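PDB 4F2N: superoxide dismutase from Leishmania major, which catalyses the dismutation of superoxide to molecular oxygen and hydrogen peroxide, using an active-site iron ion. Local coordinates for residues 188-192 / 208-213. Numbering follows the deposited sequence.
Sequences FTADV and YLKELW. With FE2 (Fe (II) ion), chain N.
This is a buried strand-on-helix contact in the C-terminal alpha+beta domain of an iron superoxide dismutase, placed where an edge strand of the three-stranded antiparallel sheet delivers a ligand to the metal. Residues 188-191 are extended (phi/psi from -158/144 to -73/124), and Val-192 leaves the strand at -119/21. Tyr-208 to Glu-211 belong to a helix that begins earlier in the chain; Leu-212 N donates a hydrogen bond to Tyr-208 O at 2.8 Å. The axes approach to 10.3 Å in an oblique, broadly antiparallel crossing (144°), and Ala-190 and Leu-209 have the nearest CA atoms, 7.8 Å apart.

Phe-188 and Ala-190 direct their CB atoms toward the helix, Thr-189 away from it. Ala-190 CB lies 3.6 Å from Leu-212 CD2 (rotamer t/p) and 4.0 Å from Leu-209 CD2 (m/t), the latter methyl also 3.9 Å from Val-192 CG1. With chi1 t, Phe-188 brings CE2 to 3.7 Å from CZ3 of Trp-213 (chi1 m); centroids 5.8 Å apart and planes at 30° leave the rings barely overlapping. Tyr-208, chi1 t (154°), donates from OH to Asp-191 O at 2.7 Å, tying the helix to the backbone of a metal ligand. Asp-191, chi1 t, binds iron through OD2 at 1.9 Å, completing a site with His-58, His-108, His-195 and a water, while OD1 accepts a hydrogen bond from Trp-193 N and a weak one from that water (3.0 Å).

Strand 155-161 pairs with this strand through backbone hydrogen bonds, Phe-188 with Leu-159 and Ala-190 with Thr-157; helix 96-113 touches Thr-189, Asp-191 and Tyr-208, and helix 137-149 packs on Ala-190, Leu-209 and Trp-213, its Gln-145 hydrogen-bonding Trp-213 NE1.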
loop_
_atom_site.group_PDB
_atom_site.type_symbol
_atom_site.label_atom_id
_atom_site.label_comp_id
_atom_site.label_asym_id
_atom_site.label_seq_id
_atom_site.Cartn_x
_atom_site.Cartn_y
_atom_site.Cartn_z
ATOM N N PHE B 188 -5.346 -11.120 16.998
ATOM C CA PHE B 188 -5.099 -9.667 16.996
ATOM C C PHE B 188 -4.509 -9.247 15.655
ATOM O O PHE B 188 -3.770 -10.032 15.023
ATOM C CB PHE B 188 -4.137 -9.276 18.113
ATOM C CG PHE B 188 -3.829 -7.791 18.121
ATOM C CD1 PHE B 188 -4.851 -6.869 18.377
ATOM C CD2 PHE B 188 -2.556 -7.311 17.784
ATOM C CE1 PHE B 188 -4.614 -5.500 18.338
ATOM C CE2 PHE B 188 -2.300 -5.933 17.776
ATOM C CZ PHE B 188 -3.338 -5.031 18.044
ATOM N N THR B 189 -4.875 -8.065 15.181
ATOM C CA THR B 189 -4.267 -7.507 13.960
ATOM C C THR B 189 -4.013 -6.010 14.067
ATOM O O THR B 189 -4.719 -5.307 14.806
ATOM C CB THR B 189 -5.109 -7.814 12.682
ATOM O OG1 THR B 189 -4.286 -7.627 11.522
ATOM C CG2 THR B 189 -6.307 -6.873 12.535
ATOM N N ALA B 190 -3.022 -5.521 13.318
ATOM C CA ALA B 190 -2.829 -4.074 13.120
ATOM C C ALA B 190 -2.808 -3.846 11.625
ATOM O O ALA B 190 -2.054 -4.507 10.884
ATOM C CB ALA B 190 -1.515 -3.608 13.740
ATOM N N ASP B 191 -3.660 -2.943 11.167
ATOM C CA ASP B 191 -3.663 -2.536 9.750
ATOM C C ASP B 191 -2.429 -1.658 9.515
ATOM O O ASP B 191 -2.241 -0.664 10.238
ATOM C CB ASP B 191 -4.935 -1.691 9.513
ATOM C CG ASP B 191 -5.200 -1.388 8.051
ATOM O OD1 ASP B 191 -4.392 -1.785 7.175
ATOM O OD2 ASP B 191 -6.271 -0.767 7.759
ATOM N N VAL B 192 -1.569 -2.022 8.562
ATOM C CA VAL B 192 -0.462 -1.130 8.213
ATOM C C VAL B 192 -0.515 -0.673 6.749
ATOM O O VAL B 192 0.484 -0.212 6.188
ATOM C CB VAL B 192 0.929 -1.672 8.600
ATOM C CG1 VAL B 192 1.058 -1.815 10.111
ATOM C CG2 VAL B 192 1.134 -3.033 7.964
ATOM N N TYR B 208 2.910 5.134 15.171
ATOM C CA TYR B 208 1.545 4.604 15.153
ATOM C C TYR B 208 1.464 3.238 15.852
ATOM O O TYR B 208 0.658 3.051 16.757
ATOM C CB TYR B 208 1.049 4.513 13.697
ATOM C CG TYR B 208 -0.038 3.476 13.398
ATOM C CD1 TYR B 208 -1.343 3.593 13.949
ATOM C CD2 TYR B 208 0.217 2.424 12.516
ATOM C CE1 TYR B 208 -2.338 2.648 13.654
ATOM C CE2 TYR B 208 -0.762 1.492 12.202
ATOM C CZ TYR B 208 -2.040 1.612 12.745
ATOM O OH TYR B 208 -3.031 0.684 12.419
ATOM N N LEU B 209 2.321 2.302 15.433
ATOM C CA LEU B 209 2.367 0.976 16.026
ATOM C C LEU B 209 2.703 0.970 17.523
ATOM O O LEU B 209 2.098 0.197 18.291
ATOM C CB LEU B 209 3.329 0.065 15.242
ATOM C CG LEU B 209 2.819 -0.271 13.846
ATOM C CD1 LEU B 209 3.967 -0.828 13.019
ATOM C CD2 LEU B 209 1.671 -1.266 13.890
ATOM N N LYS B 210 3.626 1.843 17.941
ATOM C CA LYS B 210 3.947 1.958 19.361
ATOM C C LYS B 210 2.732 2.508 20.136
ATOM O O LYS B 210 2.442 2.062 21.253
ATOM C CB LYS B 210 5.188 2.848 19.582
ATOM N N GLU B 211 2.017 3.473 19.561
ATOM C CA GLU B 211 0.916 4.086 20.307
ATOM C C GLU B 211 -0.340 3.214 20.283
ATOM O O GLU B 211 -1.154 3.280 21.194
ATOM C CB GLU B 211 0.647 5.518 19.818
ATOM C CG GLU B 211 1.813 6.458 20.119
ATOM C CD GLU B 211 1.559 7.914 19.752
ATOM O OE1 GLU B 211 0.375 8.320 19.638
ATOM O OE2 GLU B 211 2.559 8.671 19.587
ATOM N N LEU B 212 -0.471 2.375 19.252
ATOM C CA LEU B 212 -1.657 1.544 19.052
ATOM C C LEU B 212 -2.024 0.699 20.275
ATOM O O LEU B 212 -3.208 0.461 20.531
ATOM C CB LEU B 212 -1.464 0.627 17.833
ATOM C CG LEU B 212 -2.697 -0.136 17.326
ATOM C CD1 LEU B 212 -3.865 0.758 16.916
ATOM C CD2 LEU B 212 -2.291 -1.023 16.152
ATOM N N TRP B 213 -1.011 0.277 21.041
ATOM C CA TRP B 213 -1.255 -0.565 22.210
ATOM C C TRP B 213 -2.221 0.071 23.177
ATOM O O TRP B 213 -2.948 -0.635 23.854
ATOM C CB TRP B 213 0.052 -0.921 22.935
ATOM C CG TRP B 213 1.063 -1.618 22.059
ATOM C CD1 TRP B 213 2.355 -1.201 21.750
ATOM C CD2 TRP B 213 0.886 -2.891 21.337
ATOM N NE1 TRP B 213 2.971 -2.107 20.898
ATOM C CE2 TRP B 213 2.154 -3.150 20.643
ATOM C CE3 TRP B 213 -0.145 -3.825 21.237
ATOM C CZ2 TRP B 213 2.344 -4.284 19.841
ATOM C CZ3 TRP B 213 0.065 -4.972 20.427
ATOM C CH2 TRP B 213 1.284 -5.189 19.760
HETATM FE FE FE2 N . -7.477 -0.290 6.328
HETATM O O HOH W 1 -6.450 -1.791 4.990
#